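Local coordinates for designed helical repeat protein (Synthetic construct, PDB 5CWF) that has no described natural function and was designed computationally as a compact array of paired alpha-helices to explore possible repeat-protein architectures, at residues M9-K14 / A60-A65; I38-R43 / A86-N91; R119-A124 / D153-N158; K149-A154 / R164-Q169. All coordinates share one frame; numbering follows the deposited sequence.

Contact 1 (M9-K14 / A60-A65); sequences MEALKK and AVLLAA
Leu62 holds CG anti to its backbone N (chi1 -170°), and this swings the branched end out toward the helix carrying Ala11 and Leu12. Leu12 takes the other common setting, with CG anti to the carbonyl carbon (chi1 -78°), which brings its CD2 in to meet Val61. The two methyls of Leu62 fork over Ala11. Leu62 CD2 lies 3.6 Å from Ala11 CB. Leu62 CD1 rests on the Ala11 carbonyl, 3.4 Å from Ala11 O.

The segments belong to helix 3-21 and helix 48-67 of the designed all-helical repeat array. These two helices run the same way, because the intervening helix 25-44 carries the chain back between them. The axes of segments 9-14 and 60-65 are inclined by 34° and come within 9.8 Å. The nearest alpha carbons are Leu12 CA and Leu62 CA, at 6.0 Å.

Beside the fork, the side chains of Leu12 and Val61 meet at about a right angle. Leu12 CD2 touches Val61 CG1 at 3.8 Å. Leu12 CD2 also sits 4.1 Å from Leu62 CD1. Val61 is buried and also packs on Ile31 of helix 25-44 and Ala80 of helix 70-89. No hydrogen bond joins the two segments.

Contact 2 (I38-R43 / A86-N91); sequences IVEALR and ALRENN. With CA (calcium ion), chain G.
Arg88 O binds a calcium ion at 2.3 Å, while the side chain of Arg88 reaches to Glu40 and Ala41. Three waters share the ion with this carbonyl oxygen. One of them donates to Leu87 O and accepts from Asn91 ND2, and a second donates to Glu89 O. The ion therefore sits at the C-terminal end of helix 70-89, where the last carbonyls can turn to a metal or water. In this designed helical repeat protein the helix packs alongside helix 25-44, with Ala41 CA and Arg88 CA 6.3 Å apart.

The arginine starts with CG anti to its carbonyl carbon (chi1 -70°) and bends at chi3, which turns the guanidinium across the side of helix 25-44. Arg88 CG passes 3.9 Å from Ala41 CB. Further out, Glu40 CB sits over one face of the guanidinium, displaced toward the rim. The charge is met outside the two segments. NH1 forms a salt bridge with Glu37 and NE with Glu44, which probably fixes the rotation of the group. In the conformer described, the Glu40 carboxylate stands off, with OE2 of Glu40 5.4 Å from NH1 of Arg88. The methylene makes the contact, with Glu40 CB 3.7 Å from Arg88 NH1.

Contact 3 (R119-A124 / D153-N158); sequences REIARA and DAAKNN
Ile121 reaches from helix 115-134 toward Ala155 on helix 138-156. Its CB points at that helix, but Ile121 CB stays 5.0 Å from Ala155 CB. At CB the side chain forks. CG2 is anti to the backbone N and plays little part across this contact. CG1 is anti to the carbonyl carbon (chi1 -66°) and is directed across the gap. Ile121 CG1 comes within 4.2 Å of Ala155 CB.

CD1 at the tip carries most of the contact. Ile121 CD1 lies against the backbone between the two alanines, 3.7 Å from Ala155 N. It also touches both methyls: Ala154 CB and Ala155 CB are each 4.0 Å from Ile121 CD1. The small alanine side chains probably let the tip come down onto the main chain. All three residues are buried. The side chains that meet are all apolar, and no hydrogen bond crosses. Around it, Ile121 also packs on Ala105 and Ala109 of helix 93-111 and on Ala163 of helix 160-176.

Just beyond the alanines, helix 138-156 ends. Asn158 N bonds to Ala155 O at 3.1 Å, and Asp159 N bonds back to Ala154 O. Asn158 has a positive phi of 48°, and its ND2 bonds to Asp114. The isoleucine thus packs on the last turn of a helix closed by a Schellman motif, with Asn158 as the C-prime residue.

Contact 4 (K149-A154 / R164-Q169); sequences KRVLDA and REIARQ
Segments 149-154 and 164-169 run nearly antiparallel, at 165°, with their axes 10.0 Å apart. They form part of a helical hairpin, in which helix 138-156 turns back into helix 160-176 near the C-terminal end of the designed array.

Ile166 is buried and enters the groove between Arg150 and Val151. Ile166 CD1 rests on the backbone there, 3.5 Å from Arg150 C. Its CG1 lies over one face of the Arg150 guanidinium, displaced toward the rim. With chi1 at -69° the Arg150 chain leaves beside its own backbone N, and a kink at chi3 lays the guanidinium across Ile166.

Beyond Ile166, the guanidinium meets Gln169 with its edge. Arg150 NH1 donates to Gln169 OE1 at 2.7 Å, with a fairly straight N-H...O angle of 160°. The donor meets a lone pair in the carbonyl plane. The other end of the amide is also held. Gln169 NE2 donates to Glu165 OE2 at 2.9 Å, in one of the two conformers of Glu165. Together they are consistent with this orientation of the amide. On the buried side Val151 also packs on Ile121 and Ala124 of helix 115-134. Across the hairpin, Val151 CG2 touches Ile166 CG2 at 3.6 Å.

Contact 3 is fully buried, whereas contacts 1, 2 and 4 are partly buried. Contacts 3 and 4 both use helix 138-156 and share Asp153 and Ala154. Their centres are 7 Å apart, and Ala124 of contact 3 packs on Ala167 of contact 4. Contacts 1 and 2 use four different helices, yet meet where Met9 CE packs on Val39 CG2. Contacts 2 and 4 lie on opposite sides of the chain's centre, and in each an arginine spans the gap between helices. Contact 1 joins apolar side chains, as contact 3 does, although it is only partly buried. Contact 4 adds a hydrogen bond between side chains. Contact 2 lays an arginine over a neighbouring helix, with calcium held on one side by 86-91 and waters.

Contact 1 (M9-K14 / A60-A65)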
loop_
_atom_site.group_PDB
_atom_site.type_symbol
_atom_site.label_atom_id
_atom_site.label_comp_id
_atom_site.label_asym_id
_atom_site.label_seq_id
_atom_site.Cartn_x
_atom_site.Cartn_y
_atom_site.Cartn_z
ATOM N N MET A 9 6.519 -13.964 1.922
ATOM C CA MET A 9 5.594 -14.210 3.035
ATOM C C MET A 9 6.285 -14.818 4.250
ATOM O O MET A 9 5.970 -14.483 5.398
ATOM C CB MET A 9 4.471 -15.153 2.595
ATOM C CG MET A 9 3.534 -14.606 1.546
ATOM S SD MET A 9 2.744 -13.051 2.012
ATOM C CE MET A 9 2.065 -13.513 3.593
ATOM N N GLU A 10 7.237 -15.702 3.987
ATOM C CA GLU A 10 8.041 -16.293 5.048
ATOM C C GLU A 10 8.874 -15.197 5.702
ATOM O O GLU A 10 9.089 -15.211 6.925
ATOM C CB GLU A 10 8.905 -17.431 4.492
ATOM C CG GLU A 10 8.080 -18.679 4.153
ATOM C CD GLU A 10 8.837 -19.714 3.333
ATOM O OE1 GLU A 10 9.941 -19.402 2.832
ATOM O OE2 GLU A 10 8.323 -20.844 3.187
ATOM N N ALA A 11 9.317 -14.224 4.911
ATOM C CA ALA A 11 10.093 -13.108 5.459
ATOM C C ALA A 11 9.193 -12.197 6.304
ATOM O O ALA A 11 9.633 -11.624 7.315
ATOM C CB ALA A 11 10.755 -12.317 4.350
ATOM N N LEU A 12 7.949 -12.032 5.864
ATOM C CA LEU A 12 6.972 -11.262 6.628
ATOM C C LEU A 12 6.697 -11.928 7.961
ATOM O O LEU A 12 6.579 -11.248 8.969
ATOM C CB LEU A 12 5.674 -11.100 5.853
ATOM C CG LEU A 12 5.767 -10.025 4.771
ATOM C CD1 LEU A 12 4.575 -10.163 3.810
ATOM C CD2 LEU A 12 5.817 -8.646 5.390
ATOM N N LYS A 13 6.572 -13.251 7.957
ATOM C CA LYS A 13 6.358 -13.989 9.198
ATOM C C LYS A 13 7.551 -13.774 10.145
ATOM O O LYS A 13 7.380 -13.648 11.360
ATOM C CB LYS A 13 6.142 -15.469 8.897
ATOM C CG LYS A 13 5.719 -16.299 10.084
ATOM C CD LYS A 13 5.395 -17.726 9.662
ATOM C CE LYS A 13 4.858 -18.554 10.811
ATOM N NZ LYS A 13 5.945 -19.114 11.664
ATOM N N LYS A 14 8.753 -13.712 9.590
ATOM C CA LYS A 14 9.939 -13.411 10.392
ATOM C C LYS A 14 9.927 -11.982 10.907
ATOM O O LYS A 14 10.394 -11.710 12.021
ATOM C CB LYS A 14 11.225 -13.628 9.585
ATOM C CG LYS A 14 12.039 -14.845 9.984
ATOM C CD LYS A 14 11.571 -16.107 9.306
ATOM C CE LYS A 14 12.680 -17.149 9.280
ATOM N NZ LYS A 14 12.407 -18.219 8.286
ATOM N N ALA A 60 6.859 -4.112 0.121
ATOM C CA ALA A 60 6.869 -2.770 0.705
ATOM C C ALA A 60 6.774 -2.848 2.221
ATOM O O ALA A 60 7.474 -2.128 2.937
ATOM C CB ALA A 60 5.749 -1.943 0.167
ATOM N N VAL A 61 5.922 -3.735 2.708
ATOM C CA VAL A 61 5.751 -3.894 4.145
ATOM C C VAL A 61 7.049 -4.405 4.768
ATOM O O VAL A 61 7.498 -3.910 5.802
ATOM C CB VAL A 61 4.580 -4.873 4.456
ATOM C CG1 VAL A 61 4.463 -5.183 5.962
ATOM C CG2 VAL A 61 3.294 -4.277 3.970
ATOM N N LEU A 62 7.668 -5.367 4.098
ATOM C CA LEU A 62 8.894 -5.995 4.576
ATOM C C LEU A 62 10.033 -4.979 4.652
ATOM O O LEU A 62 10.766 -4.932 5.641
ATOM C CB LEU A 62 9.268 -7.160 3.660
ATOM C CG LEU A 62 10.392 -8.064 4.146
ATOM C CD1 LEU A 62 9.890 -8.879 5.346
ATOM C CD2 LEU A 62 10.895 -8.962 3.026
ATOM N N LEU A 63 10.164 -4.150 3.613
ATOM C CA LEU A 63 11.211 -3.140 3.602
ATOM C C LEU A 63 10.968 -2.038 4.619
ATOM O O LEU A 63 11.924 -1.536 5.231
ATOM C CB LEU A 63 11.355 -2.502 2.216
ATOM C CG LEU A 63 12.000 -3.350 1.138
ATOM C CD1 LEU A 63 11.939 -2.597 -0.178
ATOM C CD2 LEU A 63 13.429 -3.723 1.497
ATOM N N ALA A 64 9.706 -1.664 4.803
ATOM C CA ALA A 64 9.372 -0.635 5.775
ATOM C C ALA A 64 9.647 -1.141 7.180
ATOM O O ALA A 64 10.149 -0.404 8.031
ATOM C CB ALA A 64 7.939 -0.211 5.639
ATOM N N ALA A 65 9.359 -2.413 7.426
ATOM C CA ALA A 65 9.618 -2.951 8.760
ATOM C C ALA A 65 11.123 -2.912 9.038
ATOM O O ALA A 65 11.552 -2.701 10.167
ATOM C CB ALA A 65 9.104 -4.358 8.887
#

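Contact 2 (I38-R43 / A86-N91)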
loop_
_atom_site.group_PDB
_atom_site.type_symbol
_atom_site.label_atom_id
_atom_site.label_comp_id
_atom_site.label_asym_id
_atom_site.label_seq_id
_atom_site.Cartn_x
_atom_site.Cartn_y
_atom_site.Cartn_z
ATOM N N ILE A 38 -3.476 -10.137 2.199
ATOM C CA ILE A 38 -2.836 -10.549 0.958
ATOM C C ILE A 38 -3.104 -12.029 0.686
ATOM O O ILE A 38 -3.453 -12.412 -0.430
ATOM C CB ILE A 38 -1.313 -10.282 1.005
ATOM C CG1 ILE A 38 -1.051 -8.782 0.905
ATOM C CG2 ILE A 38 -0.581 -11.005 -0.135
ATOM C CD1 ILE A 38 0.376 -8.364 1.303
ATOM N N VAL A 39 -2.937 -12.867 1.703
ATOM C CA VAL A 39 -3.153 -14.297 1.523
ATOM C C VAL A 39 -4.596 -14.597 1.105
ATOM O O VAL A 39 -4.814 -15.403 0.207
ATOM C CB VAL A 39 -2.770 -15.076 2.812
ATOM C CG1 VAL A 39 -3.350 -16.484 2.826
ATOM C CG2 VAL A 39 -1.250 -15.111 2.942
ATOM N N GLU A 40 -5.574 -13.956 1.738
ATOM C CA GLU A 40 -6.971 -14.197 1.370
ATOM C C GLU A 40 -7.274 -13.667 -0.037
ATOM O O GLU A 40 -8.021 -14.297 -0.781
ATOM C CB GLU A 40 -7.935 -13.584 2.392
ATOM C CG GLU A 40 -8.682 -14.613 3.252
ATOM C CD GLU A 40 -7.842 -15.208 4.365
ATOM O OE1 GLU A 40 -7.522 -16.415 4.287
ATOM O OE2 GLU A 40 -7.520 -14.478 5.327
ATOM N N ALA A 41 -6.699 -12.524 -0.404
ATOM C CA ALA A 41 -6.875 -11.992 -1.757
ATOM C C ALA A 41 -6.363 -12.984 -2.809
ATOM O O ALA A 41 -6.966 -13.142 -3.865
ATOM C CB ALA A 41 -6.165 -10.639 -1.907
ATOM N N LEU A 42 -5.224 -13.620 -2.540
ATOM C CA LEU A 42 -4.650 -14.563 -3.497
ATOM C C LEU A 42 -5.401 -15.914 -3.534
ATOM O O LEU A 42 -5.407 -16.601 -4.555
ATOM C CB LEU A 42 -3.172 -14.789 -3.188
ATOM C CG LEU A 42 -2.259 -13.590 -3.482
ATOM C CD1 LEU A 42 -0.859 -13.829 -2.920
ATOM C CD2 LEU A 42 -2.187 -13.262 -4.986
ATOM N N ARG A 43 -6.026 -16.284 -2.421
ATOM C CA ARG A 43 -6.761 -17.541 -2.344
ATOM C C ARG A 43 -7.954 -17.540 -3.288
ATOM O O ARG A 43 -8.302 -18.569 -3.863
ATOM C CB ARG A 43 -7.240 -17.803 -0.914
ATOM C CG ARG A 43 -7.936 -19.151 -0.723
ATOM C CD ARG A 43 -8.456 -19.310 0.702
ATOM N NE ARG A 43 -7.442 -18.948 1.688
ATOM C CZ ARG A 43 -7.696 -18.634 2.955
ATOM N NH1 ARG A 43 -8.942 -18.632 3.410
ATOM N NH2 ARG A 43 -6.695 -18.314 3.768
ATOM N N ALA A 86 -9.523 -2.805 -0.597
ATOM C CA ALA A 86 -10.170 -2.105 -1.705
ATOM C C ALA A 86 -10.203 -2.964 -2.963
ATOM O O ALA A 86 -11.206 -2.999 -3.698
ATOM C CB ALA A 86 -9.445 -0.800 -1.987
ATOM N N LEU A 87 -9.107 -3.668 -3.210
ATOM C CA LEU A 87 -9.045 -4.536 -4.372
ATOM C C LEU A 87 -9.952 -5.738 -4.236
ATOM O O LEU A 87 -10.494 -6.239 -5.226
ATOM C CB LEU A 87 -7.619 -5.019 -4.618
ATOM C CG LEU A 87 -6.771 -4.291 -5.632
ATOM C CD1 LEU A 87 -5.446 -5.016 -5.761
ATOM C CD2 LEU A 87 -7.436 -4.175 -7.016
ATOM N N ARG A 88 -10.135 -6.213 -3.012
ATOM C CA ARG A 88 -11.017 -7.341 -2.832
ATOM C C ARG A 88 -12.468 -6.909 -3.038
ATOM O O ARG A 88 -13.297 -7.723 -3.413
ATOM C CB ARG A 88 -10.832 -7.965 -1.451
ATOM C CG ARG A 88 -9.493 -8.683 -1.293
ATOM C CD ARG A 88 -9.370 -9.285 0.088
ATOM N NE ARG A 88 -10.190 -10.489 0.243
ATOM C CZ ARG A 88 -10.448 -11.062 1.415
ATOM N NH1 ARG A 88 -9.959 -10.546 2.538
ATOM N NH2 ARG A 88 -11.188 -12.160 1.465
ATOM N N GLU A 89 -12.775 -5.631 -2.848
ATOM C CA GLU A 89 -14.121 -5.155 -3.157
ATOM C C GLU A 89 -14.317 -4.997 -4.662
ATOM O O GLU A 89 -15.381 -5.273 -5.184
ATOM C CB GLU A 89 -14.423 -3.829 -2.461
ATOM C CG GLU A 89 -14.490 -3.941 -0.948
ATOM C CD GLU A 89 -14.654 -2.596 -0.288
ATOM O OE1 GLU A 89 -14.526 -1.570 -0.995
ATOM O OE2 GLU A 89 -14.854 -2.564 0.948
ATOM N N ASN A 90 -13.297 -4.524 -5.360
ATOM C CA ASN A 90 -13.431 -4.287 -6.798
ATOM C C ASN A 90 -12.061 -4.376 -7.441
ATOM O O ASN A 90 -11.223 -3.520 -7.165
ATOM C CB ASN A 90 -14.073 -2.907 -7.034
ATOM C CG ASN A 90 -14.208 -2.534 -8.514
ATOM O OD1 ASN A 90 -13.805 -3.280 -9.405
ATOM N ND2 ASN A 90 -14.817 -1.376 -8.771
ATOM N N ASN A 91 -11.819 -5.401 -8.273
ATOM C CA ASN A 91 -10.511 -5.518 -8.950
ATOM C C ASN A 91 -10.689 -5.435 -10.455
ATOM O O ASN A 91 -10.080 -6.191 -11.213
ATOM C CB ASN A 91 -9.724 -6.804 -8.550
ATOM C CG ASN A 91 -10.301 -8.110 -9.122
ATOM O OD1 ASN A 91 -9.648 -8.811 -9.913
ATOM N ND2 ASN A 91 -11.481 -8.462 -8.688
HETATM CA CA CA G . -14.001 -9.265 -4.965
HETATM O O HOH W 1 -12.396 -8.049 -6.182
HETATM O O HOH W 2 -15.985 -8.006 -4.776
HETATM O O HOH W 3 -14.739 -9.961 -2.845
#

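Contact 3 (R119-A124 / D153-N158)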
loop_
_atom_site.group_PDB
_atom_site.type_symbol
_atom_site.label_atom_id
_atom_site.label_comp_id
_atom_site.label_asym_id
_atom_site.label_seq_id
_atom_site.Cartn_x
_atom_site.Cartn_y
_atom_site.Cartn_z
ATOM N N ARG A 119 6.037 8.197 5.223
ATOM C CA ARG A 119 4.782 8.500 5.902
ATOM C C ARG A 119 3.797 9.231 4.990
ATOM O O ARG A 119 2.606 8.934 5.000
ATOM C CB ARG A 119 5.047 9.351 7.140
ATOM C CG ARG A 119 3.789 9.990 7.721
ATOM C CD ARG A 119 4.042 10.626 9.095
ATOM N NE ARG A 119 4.290 9.631 10.137
ATOM C CZ ARG A 119 4.555 9.928 11.408
ATOM N NH1 ARG A 119 4.606 11.193 11.806
ATOM N NH2 ARG A 119 4.767 8.958 12.286
ATOM N N GLU A 120 4.274 10.203 4.225
ATOM C CA GLU A 120 3.368 10.999 3.399
ATOM C C GLU A 120 2.888 10.227 2.163
ATOM O O GLU A 120 1.776 10.428 1.707
ATOM C CB GLU A 120 4.005 12.311 2.965
ATOM C CG GLU A 120 4.352 13.295 4.105
ATOM C CD GLU A 120 3.227 13.567 5.105
ATOM O OE1 GLU A 120 2.044 13.429 4.764
ATOM O OE2 GLU A 120 3.536 14.022 6.227
ATOM N N ILE A 121 3.739 9.374 1.595
ATOM C CA ILE A 121 3.321 8.543 0.455
ATOM C C ILE A 121 2.243 7.558 0.922
ATOM O O ILE A 121 1.200 7.425 0.275
ATOM C CB ILE A 121 4.539 7.806 -0.182
ATOM C CG1 ILE A 121 5.503 8.825 -0.823
ATOM C CG2 ILE A 121 4.097 6.760 -1.199
ATOM C CD1 ILE A 121 4.938 9.544 -2.044
ATOM N N ALA A 122 2.448 6.934 2.079
ATOM C CA ALA A 122 1.461 6.001 2.610
ATOM C C ALA A 122 0.135 6.719 2.842
ATOM O O ALA A 122 -0.923 6.173 2.575
ATOM C CB ALA A 122 1.957 5.377 3.893
ATOM N N ARG A 123 0.191 7.945 3.344
ATOM C CA ARG A 123 -1.047 8.682 3.635
ATOM C C ARG A 123 -1.804 9.090 2.366
ATOM O O ARG A 123 -3.037 9.110 2.334
ATOM C CB ARG A 123 -0.724 9.897 4.485
ATOM C CG ARG A 123 -0.502 9.496 5.903
ATOM C CD ARG A 123 0.036 10.623 6.756
ATOM N NE ARG A 123 0.025 10.217 8.157
ATOM C CZ ARG A 123 0.186 11.050 9.175
ATOM N NH1 ARG A 123 0.354 12.343 8.947
ATOM N NH2 ARG A 123 0.160 10.587 10.418
ATOM N N ALA A 124 -1.064 9.466 1.337
ATOM C CA ALA A 124 -1.662 9.820 0.066
ATOM C C ALA A 124 -2.353 8.595 -0.558
ATOM O O ALA A 124 -3.490 8.674 -1.020
ATOM C CB ALA A 124 -0.594 10.389 -0.870
ATOM N N ASP A 153 5.303 9.266 -8.778
ATOM C CA ASP A 153 6.333 10.213 -9.214
ATOM C C ASP A 153 6.931 10.925 -7.993
ATOM O O ASP A 153 8.168 11.134 -7.905
ATOM C CB ASP A 153 5.755 11.236 -10.210
ATOM C CG ASP A 153 5.495 10.637 -11.598
ATOM O OD1 ASP A 153 6.135 9.619 -11.948
ATOM O OD2 ASP A 153 4.645 11.184 -12.343
ATOM N N ALA A 154 6.072 11.254 -7.026
ATOM C CA ALA A 154 6.527 11.908 -5.789
ATOM C C ALA A 154 7.462 11.018 -4.993
ATOM O O ALA A 154 8.387 11.507 -4.360
ATOM C CB ALA A 154 5.339 12.309 -4.912
ATOM N N ALA A 155 7.175 9.724 -4.957
ATOM C CA ALA A 155 8.066 8.787 -4.300
ATOM C C ALA A 155 9.407 8.749 -5.039
ATOM O O ALA A 155 10.477 8.715 -4.416
ATOM C CB ALA A 155 7.439 7.409 -4.251
ATOM N N LYS A 156 9.338 8.765 -6.363
ATOM C CA LYS A 156 10.549 8.740 -7.191
ATOM C C LYS A 156 11.412 9.982 -6.981
ATOM O O LYS A 156 12.645 9.918 -7.077
ATOM C CB LYS A 156 10.173 8.601 -8.669
ATOM C CG LYS A 156 9.688 7.212 -9.069
ATOM C CD LYS A 156 9.171 7.140 -10.502
ATOM C CE LYS A 156 8.724 5.713 -10.854
ATOM N NZ LYS A 156 8.224 5.571 -12.261
ATOM N N ASN A 157 10.766 11.099 -6.659
ATOM C CA ASN A 157 11.457 12.356 -6.420
ATOM C C ASN A 157 11.720 12.636 -4.939
ATOM O O ASN A 157 12.179 13.729 -4.596
ATOM C CB ASN A 157 10.649 13.515 -6.999
ATOM C CG ASN A 157 10.544 13.456 -8.504
ATOM O OD1 ASN A 157 11.455 12.986 -9.184
ATOM N ND2 ASN A 157 9.455 13.987 -9.040
ATOM N N ASN A 158 11.413 11.667 -4.075
ATOM C CA ASN A 158 11.558 11.825 -2.626
ATOM C C ASN A 158 10.928 13.143 -2.160
ATOM O O ASN A 158 11.554 13.940 -1.486
ATOM C CB ASN A 158 13.034 11.735 -2.207
ATOM C CG ASN A 158 13.207 11.131 -0.815
ATOM O OD1 ASN A 158 12.609 10.096 -0.483
ATOM N ND2 ASN A 158 14.005 11.786 0.013
#

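Contact 4 (K149-A154 / R164-Q169)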
loop_
_atom_site.group_PDB
_atom_site.type_symbol
_atom_site.label_atom_id
_atom_site.label_comp_id
_atom_site.label_asym_id
_atom_site.label_seq_id
_atom_site.Cartn_x
_atom_site.Cartn_y
_atom_site.Cartn_z
ATOM N N LYS A 149 -0.628 7.978 -10.072
ATOM C CA LYS A 149 0.555 8.141 -10.906
ATOM C C LYS A 149 1.424 9.261 -10.338
ATOM O O LYS A 149 2.658 9.198 -10.366
ATOM C CB LYS A 149 0.165 8.489 -12.348
ATOM C CG LYS A 149 -0.463 7.368 -13.177
ATOM C CD LYS A 149 0.224 6.030 -13.014
ATOM C CE LYS A 149 -0.323 5.028 -14.028
ATOM N NZ LYS A 149 -0.168 3.609 -13.606
ATOM N N ARG A 150 0.779 10.301 -9.819
ATOM C CA ARG A 150 1.529 11.424 -9.232
ATOM C C ARG A 150 2.171 11.051 -7.894
ATOM O O ARG A 150 3.263 11.527 -7.580
ATOM C CB ARG A 150 0.611 12.628 -9.064
ATOM C CG ARG A 150 0.214 13.219 -10.394
ATOM C CD ARG A 150 -0.795 14.344 -10.264
ATOM N NE ARG A 150 -0.331 15.403 -9.372
ATOM C CZ ARG A 150 -1.138 16.193 -8.667
ATOM N NH1 ARG A 150 -2.453 16.080 -8.784
ATOM N NH2 ARG A 150 -0.629 17.121 -7.867
ATOM N N VAL A 151 1.525 10.173 -7.134
ATOM C CA VAL A 151 2.094 9.686 -5.879
ATOM C C VAL A 151 3.372 8.900 -6.168
ATOM O O VAL A 151 4.401 9.084 -5.504
ATOM C CB VAL A 151 1.091 8.785 -5.118
ATOM C CG1 VAL A 151 1.748 8.162 -3.877
ATOM C CG2 VAL A 151 -0.120 9.585 -4.697
ATOM N N LEU A 152 3.319 8.054 -7.187
ATOM C CA LEU A 152 4.486 7.284 -7.597
ATOM C C LEU A 152 5.620 8.210 -8.023
ATOM O O LEU A 152 6.784 7.993 -7.644
ATOM C CB LEU A 152 4.089 6.288 -8.712
ATOM C CG LEU A 152 5.194 5.437 -9.345
ATOM C CD1 LEU A 152 5.995 4.693 -8.267
ATOM C CD2 LEU A 152 4.592 4.445 -10.322
ATOM N N ASP A 153 5.303 9.266 -8.778
ATOM C CA ASP A 153 6.333 10.213 -9.214
ATOM C C ASP A 153 6.931 10.925 -7.993
ATOM O O ASP A 153 8.168 11.134 -7.905
ATOM C CB ASP A 153 5.755 11.236 -10.210
ATOM C CG ASP A 153 5.495 10.637 -11.598
ATOM O OD1 ASP A 153 6.135 9.619 -11.948
ATOM O OD2 ASP A 153 4.645 11.184 -12.343
ATOM N N ALA A 154 6.072 11.254 -7.026
ATOM C CA ALA A 154 6.527 11.908 -5.789
ATOM C C ALA A 154 7.462 11.018 -4.993
ATOM O O ALA A 154 8.387 11.507 -4.360
ATOM C CB ALA A 154 5.339 12.309 -4.912
ATOM N N ARG A 164 1.870 15.268 0.217
ATOM C CA ARG A 164 0.821 15.837 1.065
ATOM C C ARG A 164 -0.231 16.572 0.235
ATOM O O ARG A 164 -1.413 16.510 0.541
ATOM C CB ARG A 164 1.420 16.773 2.129
ATOM C CG ARG A 164 2.075 16.009 3.283
ATOM C CD ARG A 164 2.454 16.936 4.468
ATOM N NE ARG A 164 3.525 17.869 4.154
ATOM C CZ ARG A 164 4.823 17.665 4.377
ATOM N NH1 ARG A 164 5.271 16.575 4.987
ATOM N NH2 ARG A 164 5.677 18.594 4.021
ATOM N N GLU A 165 0.198 17.270 -0.813
ATOM C CA GLU A 165 -0.748 17.957 -1.691
ATOM C C GLU A 165 -1.670 16.980 -2.406
ATOM O O GLU A 165 -2.867 17.240 -2.561
ATOM C CB GLU A 165 -0.012 18.820 -2.716
ATOM C CG GLU A 165 -0.945 19.498 -3.700
ATOM C CD GLU A 165 -2.012 20.330 -3.006
ATOM O OE1 GLU A 165 -1.686 21.027 -2.017
ATOM O OE2 GLU A 165 -3.182 20.270 -3.440
ATOM N N ILE A 166 -1.124 15.855 -2.852
ATOM C CA ILE A 166 -1.957 14.862 -3.537
ATOM C C ILE A 166 -2.978 14.294 -2.547
ATOM O O ILE A 166 -4.115 14.068 -2.905
ATOM C CB ILE A 166 -1.121 13.724 -4.147
ATOM C CG1 ILE A 166 -0.223 14.249 -5.273
ATOM C CG2 ILE A 166 -2.017 12.627 -4.705
ATOM C CD1 ILE A 166 0.952 13.338 -5.574
ATOM N N ALA A 167 -2.579 14.091 -1.298
ATOM C CA ALA A 167 -3.505 13.569 -0.292
ATOM C C ALA A 167 -4.678 14.512 -0.074
ATOM O O ALA A 167 -5.829 14.058 0.054
ATOM C CB ALA A 167 -2.781 13.317 1.035
ATOM N N ARG A 168 -4.392 15.811 -0.016
ATOM C CA ARG A 168 -5.452 16.815 0.124
ATOM C C ARG A 168 -6.377 16.847 -1.093
ATOM O O ARG A 168 -7.588 16.960 -0.945
ATOM C CB ARG A 168 -4.885 18.221 0.352
ATOM C CG ARG A 168 -4.227 18.450 1.721
ATOM C CD ARG A 168 -3.697 19.886 1.861
ATOM N NE ARG A 168 -2.594 20.195 0.954
ATOM C CZ ARG A 168 -1.318 20.322 1.316
ATOM N NH1 ARG A 168 -0.945 20.181 2.586
ATOM N NH2 ARG A 168 -0.406 20.610 0.398
ATOM N N GLN A 169 -5.808 16.775 -2.291
ATOM C CA GLN A 169 -6.625 16.763 -3.507
ATOM C C GLN A 169 -7.500 15.515 -3.585
ATOM O O GLN A 169 -8.648 15.588 -4.011
ATOM C CB GLN A 169 -5.753 16.833 -4.761
ATOM C CG GLN A 169 -5.069 18.164 -4.988
ATOM C CD GLN A 169 -4.042 18.093 -6.107
ATOM O OE1 GLN A 169 -4.122 17.223 -6.976
ATOM N NE2 GLN A 169 -3.072 19.004 -6.092
#